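Predicted ATPase of the ABC class (Vibrio vulnificus, PDB 5D6A) probably binds and hydrolyses ATP as an ABC-class ATPase, and here holds the non-hydrolysable ATP analogue AMP-PNP. Local coordinates at residues Ala92-Gly97 and Ala183-Cys188; Ala98-Ala103 and Gln123-Ser128. All coordinates share one frame; numbering follows the deposited sequence.

Contact 1 (Ala92-Gly97 and Ala183-Cys188)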
loop_
_atom_site.group_PDB
_atom_site.type_symbol
_atom_site.label_atom_id
_atom_site.label_comp_id
_atom_site.label_asym_id
_atom_site.label_seq_id
_atom_site.Cartn_x
_atom_site.Cartn_y
_atom_site.Cartn_z
ATOM N N ALA A 92 26.204 23.954 -7.372
ATOM C CA ALA A 92 25.612 23.134 -6.319
ATOM C C ALA A 92 25.093 21.802 -6.866
ATOM O O ALA A 92 25.134 20.782 -6.174
ATOM C CB ALA A 92 24.492 23.892 -5.626
ATOM N N ALA A 93 24.607 21.819 -8.106
ATOM C CA ALA A 93 24.087 20.611 -8.743
ATOM C C ALA A 93 25.223 19.675 -9.118
ATOM O O ALA A 93 25.079 18.458 -9.041
ATOM C CB ALA A 93 23.267 20.965 -9.974
ATOM N N PHE A 94 26.350 20.246 -9.536
ATOM C CA PHE A 94 27.521 19.453 -9.896
ATOM C C PHE A 94 28.035 18.746 -8.641
ATOM O O PHE A 94 28.450 17.587 -8.695
ATOM C CB PHE A 94 28.614 20.346 -10.490
ATOM C CG PHE A 94 29.787 19.590 -11.053
ATOM C CD1 PHE A 94 30.814 19.148 -10.230
ATOM C CD2 PHE A 94 29.877 19.340 -12.415
ATOM C CE1 PHE A 94 31.897 18.458 -10.750
ATOM C CE2 PHE A 94 30.958 18.653 -12.942
ATOM C CZ PHE A 94 31.970 18.212 -12.108
ATOM N N GLN A 95 27.994 19.454 -7.512
ATOM C CA GLN A 95 28.439 18.895 -6.240
ATOM C C GLN A 95 27.441 17.857 -5.746
ATOM O O GLN A 95 27.812 16.922 -5.044
ATOM C CB GLN A 95 28.597 19.994 -5.194
ATOM C CG GLN A 95 29.532 21.112 -5.620
ATOM C CD GLN A 95 29.724 22.159 -4.544
ATOM O OE1 GLN A 95 29.901 21.833 -3.371
ATOM N NE2 GLN A 95 29.716 23.424 -4.943
ATOM N N LEU A 96 26.176 18.031 -6.118
ATOM C CA LEU A 96 25.124 17.096 -5.733
ATOM C C LEU A 96 25.438 15.715 -6.311
ATOM O O LEU A 96 25.300 14.698 -5.631
ATOM C CB LEU A 96 23.765 17.588 -6.236
ATOM C CG LEU A 96 22.516 16.841 -5.772
ATOM C CD1 LEU A 96 22.378 16.919 -4.264
ATOM C CD2 LEU A 96 21.277 17.416 -6.444
ATOM N N GLY A 97 25.870 15.692 -7.567
ATOM C CA GLY A 97 26.225 14.443 -8.233
ATOM C C GLY A 97 27.501 13.852 -7.659
ATOM O O GLY A 97 27.603 12.639 -7.467
ATOM N N ALA A 183 34.165 8.631 -15.221
ATOM C CA ALA A 183 32.806 8.290 -14.797
ATOM C C ALA A 183 32.273 9.336 -13.813
ATOM O O ALA A 183 31.073 9.604 -13.778
ATOM C CB ALA A 183 32.773 6.904 -14.169
ATOM N N LEU A 184 33.169 9.912 -13.012
ATOM C CA LEU A 184 32.792 10.945 -12.042
ATOM C C LEU A 184 32.290 12.205 -12.741
ATOM O O LEU A 184 31.195 12.692 -12.451
ATOM C CB LEU A 184 33.981 11.295 -11.142
ATOM C CG LEU A 184 33.818 12.471 -10.168
ATOM C CD1 LEU A 184 32.592 12.316 -9.283
ATOM C CD2 LEU A 184 35.071 12.621 -9.320
ATOM N N LEU A 185 33.100 12.726 -13.660
ATOM C CA LEU A 185 32.740 13.928 -14.402
ATOM C C LEU A 185 31.404 13.725 -15.107
ATOM O O LEU A 185 30.494 14.536 -14.966
ATOM C CB LEU A 185 33.833 14.281 -15.415
ATOM C CG LEU A 185 35.218 14.588 -14.831
ATOM C CD1 LEU A 185 36.245 14.761 -15.939
ATOM C CD2 LEU A 185 35.178 15.821 -13.941
ATOM N N THR A 186 31.285 12.626 -15.843
ATOM C CA THR A 186 30.051 12.309 -16.558
ATOM C C THR A 186 28.845 12.306 -15.619
ATOM O O THR A 186 27.779 12.818 -15.960
ATOM C CB THR A 186 30.140 10.928 -17.238
ATOM O OG1 THR A 186 31.253 10.905 -18.140
ATOM C CG2 THR A 186 28.855 10.613 -18.007
ATOM N N HIS A 187 29.023 11.730 -14.436
ATOM C CA HIS A 187 27.949 11.644 -13.455
ATOM C C HIS A 187 27.536 13.046 -12.996
ATOM O O HIS A 187 26.353 13.390 -13.005
ATOM C CB HIS A 187 28.403 10.800 -12.264
ATOM C CG HIS A 187 27.294 10.396 -11.348
ATOM N ND1 HIS A 187 26.607 9.210 -11.494
ATOM C CD2 HIS A 187 26.755 11.013 -10.271
ATOM C CE1 HIS A 187 25.690 9.115 -10.548
ATOM N NE2 HIS A 187 25.758 10.197 -9.794
ATOM N N CYS A 188 28.521 13.853 -12.614
ATOM C CA CYS A 188 28.276 15.222 -12.155
ATOM C C CYS A 188 27.727 16.123 -13.258
ATOM O O CYS A 188 26.951 17.038 -12.989
ATOM C CB CYS A 188 29.566 15.837 -11.611
ATOM S SG CYS A 188 30.286 14.939 -10.222
#
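A close helix-helix crossing, with glycine and cysteine at its nearest point and a cysteine-aromatic contact beside it, joins 92-97 to 183-188. The axes of the two short segments approach to 8.8 Å, and their N-to-C directions stand 130° apart, nearer antiparallel than parallel. At the crossing the CA atoms of G97 and C188 are 4.5 Å from each other. G97 suits this place because it has no side chain, which lets its backbone lie this close to C188. Cysteine, small and apolar enough for burial, fills the interface from the other side, its CB directed at helix 92-109.

Next to the glycine, F94 presents a ring face to C188. With CG anti to the backbone N (chi1 -173°), the phenyl group swings across to the second helix. C188 CB sits over the middle of the ring, 3.3 Å from its centroid and 10° off the normal, a CH-pi contact. C188 SG lies over the same face at 4.2 Å from the F94 centroid, completing the sulfur-aromatic pair. L185 meets the ring differently, its CD2 standing at the edge 4.4 Å from F94 CZ.

On the far side of C188 from the ring, H187 CD2 approaches G97 O obliquely at 3.4 Å. The polar end of this imidazole is satisfied elsewhere: NE2 is probably hydrogen-bonded to D100 OD2, and F101 packs edge-to-face with the ring. Most of what meets here is apolar side chain and ring face.

The contact binds the first turns of helix 92-109 to the N-terminal half of helix 181-199, where E192 also touches F94, while W86 and L87 from the preceding loop pack against the phenyl ring.

Contact 2 (Ala98-Ala103 and Gln123-Ser128)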
loop_
_atom_site.group_PDB
_atom_site.type_symbol
_atom_site.label_atom_id
_atom_site.label_comp_id
_atom_site.label_asym_id
_atom_site.label_seq_id
_atom_site.Cartn_x
_atom_site.Cartn_y
_atom_site.Cartn_z
ATOM N N ALA A 98 28.480 14.714 -7.392
ATOM C CA ALA A 98 29.749 14.283 -6.821
ATOM C C ALA A 98 29.503 13.531 -5.515
ATOM O O ALA A 98 30.056 12.457 -5.294
ATOM C CB ALA A 98 30.654 15.482 -6.583
ATOM N N ARG A 99 28.659 14.099 -4.659
ATOM C CA ARG A 99 28.308 13.477 -3.378
ATOM C C ARG A 99 27.610 12.135 -3.600
ATOM O O ARG A 99 27.828 11.176 -2.855
ATOM C CB ARG A 99 27.397 14.404 -2.579
ATOM C CG ARG A 99 28.058 15.686 -2.098
ATOM C CD ARG A 99 27.007 16.730 -1.758
ATOM N NE ARG A 99 26.026 16.222 -0.804
ATOM C CZ ARG A 99 24.859 16.803 -0.535
ATOM N NH1 ARG A 99 24.496 17.919 -1.162
ATOM N NH2 ARG A 99 24.041 16.252 0.352
ATOM N N ASP A 100 26.761 12.082 -4.625
ATOM C CA ASP A 100 26.039 10.864 -4.970
ATOM C C ASP A 100 27.012 9.813 -5.491
ATOM O O ASP A 100 26.963 8.654 -5.087
ATOM C CB ASP A 100 24.991 11.151 -6.046
ATOM C CG ASP A 100 24.195 9.918 -6.432
ATOM O OD1 ASP A 100 23.521 9.340 -5.554
ATOM O OD2 ASP A 100 24.217 9.544 -7.624
ATOM N N PHE A 101 27.896 10.234 -6.390
ATOM C CA PHE A 101 28.879 9.338 -6.988
ATOM C C PHE A 101 29.801 8.746 -5.921
ATOM O O PHE A 101 30.142 7.565 -5.976
ATOM C CB PHE A 101 29.693 10.080 -8.054
ATOM C CG PHE A 101 30.625 9.193 -8.837
ATOM C CD1 PHE A 101 30.191 8.558 -9.992
ATOM C CD2 PHE A 101 31.932 8.995 -8.420
ATOM C CE1 PHE A 101 31.044 7.743 -10.715
ATOM C CE2 PHE A 101 32.787 8.181 -9.136
ATOM C CZ PHE A 101 32.344 7.554 -10.285
ATOM N N ILE A 102 30.197 9.571 -4.954
ATOM C CA ILE A 102 31.066 9.128 -3.857
ATOM C C ILE A 102 30.381 8.061 -2.992
ATOM O O ILE A 102 31.021 7.105 -2.556
ATOM C CB ILE A 102 31.524 10.324 -2.994
ATOM C CG1 ILE A 102 32.545 11.158 -3.772
ATOM C CG2 ILE A 102 32.159 9.850 -1.694
ATOM C CD1 ILE A 102 32.914 12.467 -3.107
ATOM N N ALA A 103 29.081 8.228 -2.756
ATOM C CA ALA A 103 28.311 7.263 -1.971
ATOM C C ALA A 103 28.235 5.919 -2.693
ATOM O O ALA A 103 28.376 4.864 -2.073
ATOM C CB ALA A 103 26.914 7.794 -1.706
ATOM N N GLN A 123 17.690 4.750 -8.609
ATOM C CA GLN A 123 17.828 5.472 -9.874
ATOM C C GLN A 123 17.873 6.994 -9.756
ATOM O O GLN A 123 18.078 7.678 -10.760
ATOM C CB GLN A 123 16.679 5.079 -10.810
ATOM C CG GLN A 123 16.617 3.593 -11.092
ATOM C CD GLN A 123 17.854 3.091 -11.799
ATOM O OE1 GLN A 123 18.591 2.266 -11.264
ATOM N NE2 GLN A 123 18.113 3.618 -12.989
ATOM N N THR A 124 17.693 7.525 -8.551
ATOM C CA THR A 124 17.688 8.977 -8.360
ATOM C C THR A 124 18.936 9.513 -7.671
ATOM O O THR A 124 19.693 8.772 -7.049
ATOM C CB THR A 124 16.464 9.435 -7.534
ATOM O OG1 THR A 124 16.461 8.764 -6.269
ATOM C CG2 THR A 124 15.167 9.134 -8.272
ATOM N N VAL A 125 19.130 10.820 -7.808
ATOM C CA VAL A 125 20.231 11.533 -7.187
ATOM C C VAL A 125 19.590 12.542 -6.243
ATOM O O VAL A 125 19.038 13.551 -6.682
ATOM C CB VAL A 125 21.088 12.265 -8.231
ATOM C CG1 VAL A 125 22.213 13.039 -7.552
ATOM C CG2 VAL A 125 21.638 11.273 -9.247
ATOM N N LEU A 126 19.654 12.261 -4.947
ATOM C CA LEU A 126 19.031 13.119 -3.951
ATOM C C LEU A 126 20.047 13.854 -3.097
ATOM O O LEU A 126 21.212 13.469 -3.025
ATOM C CB LEU A 126 18.132 12.275 -3.042
ATOM C CG LEU A 126 17.024 11.468 -3.725
ATOM C CD1 LEU A 126 16.312 10.587 -2.712
ATOM C CD2 LEU A 126 16.033 12.377 -4.435
ATOM N N ASP A 127 19.591 14.926 -2.460
ATOM C CA ASP A 127 20.417 15.703 -1.551
ATOM C C ASP A 127 20.380 14.906 -0.253
ATOM O O ASP A 127 19.506 15.104 0.583
ATOM C CB ASP A 127 19.840 17.115 -1.390
ATOM C CG ASP A 127 20.713 18.024 -0.549
ATOM O OD1 ASP A 127 21.629 17.530 0.136
ATOM O OD2 ASP A 127 20.468 19.247 -0.567
ATOM N N SER A 128 21.336 13.990 -0.113
ATOM C CA SER A 128 21.397 13.064 1.017
ATOM C C SER A 128 22.475 13.348 2.050
ATOM O O SER A 128 23.439 14.060 1.781
ATOM C CB SER A 128 21.622 11.659 0.468
ATOM O OG SER A 128 21.776 10.716 1.509
HETATM O O HOH W 1 21.913 10.686 -3.601
#
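R99 reaches from the helix to two oxygens of 123-128 with one end of its guanidinium group. NH2 donates to D127 OD1 at 2.7 Å in a fairly straight bond (N-H...O 154°), the main link of a salt bridge, and meets that oxygen nearly along its C-O direction. The same nitrogen also donates to the backbone oxygen S128 O, again at 2.7 Å but more bent, with the donor tilted 22° from the carbonyl plane. Both acceptors lie at the edge of the guanidinium, close to its plane, whereas the carboxylate of D127 is turned 77° against it. NH1 adds a weak bond to D127 OD1. Arginine suits this place because its long chain, bent at chi3, can span the gap and still offer several N-H groups; NE is taken up by V131 O, which further fixes the rotation of the head group.

The strand-like piece here is short: 124-125 pairs antiparallel with 284-285, and D127 then forms the centre of an inverse gamma turn. The CB of D127 points away from the helix, yet with CG anti to the backbone N its carboxylate comes back to R99.

The next residue, D100, packs its CB against V125 CG1 at 3.7 Å, and OD2 lies 3.5 Å from V125 CG2. The branched valine covers the side of the carboxylate without competing for its oxygens. Those have polar partners: OD1 accepts from a water, 2.9 Å away, which in turn accepts from L126 N, and OD2 is held by R104 in a salt bridge and probably by H187, groups that would be expected to stabilise its negative charge. Farther out, V125 also touches V191 of helix 181-199.

Helix 92-109 serves both contacts: its first turns meet helix 181-199 in contact 1, and the next turn faces the extended piece 123-128 in contact 2. The centres lie about 9 Å apart, and the two touch directly. The probable hydrogen bond from H187 NE2 to D100 OD2, 2.7 Å long, ties them together. Packing adds to this, with L184 CD1 3.5 Å from F101 CD2 and L96 CD1 3.6 Å from D127 CA. Neither contact includes a residue of the AMP-PNP pocket, which draws on residues between 217 and 428; contact 1 ties the N-terminal family region to helix 181-199, in the P-loop range, and contact 2 lies within the former.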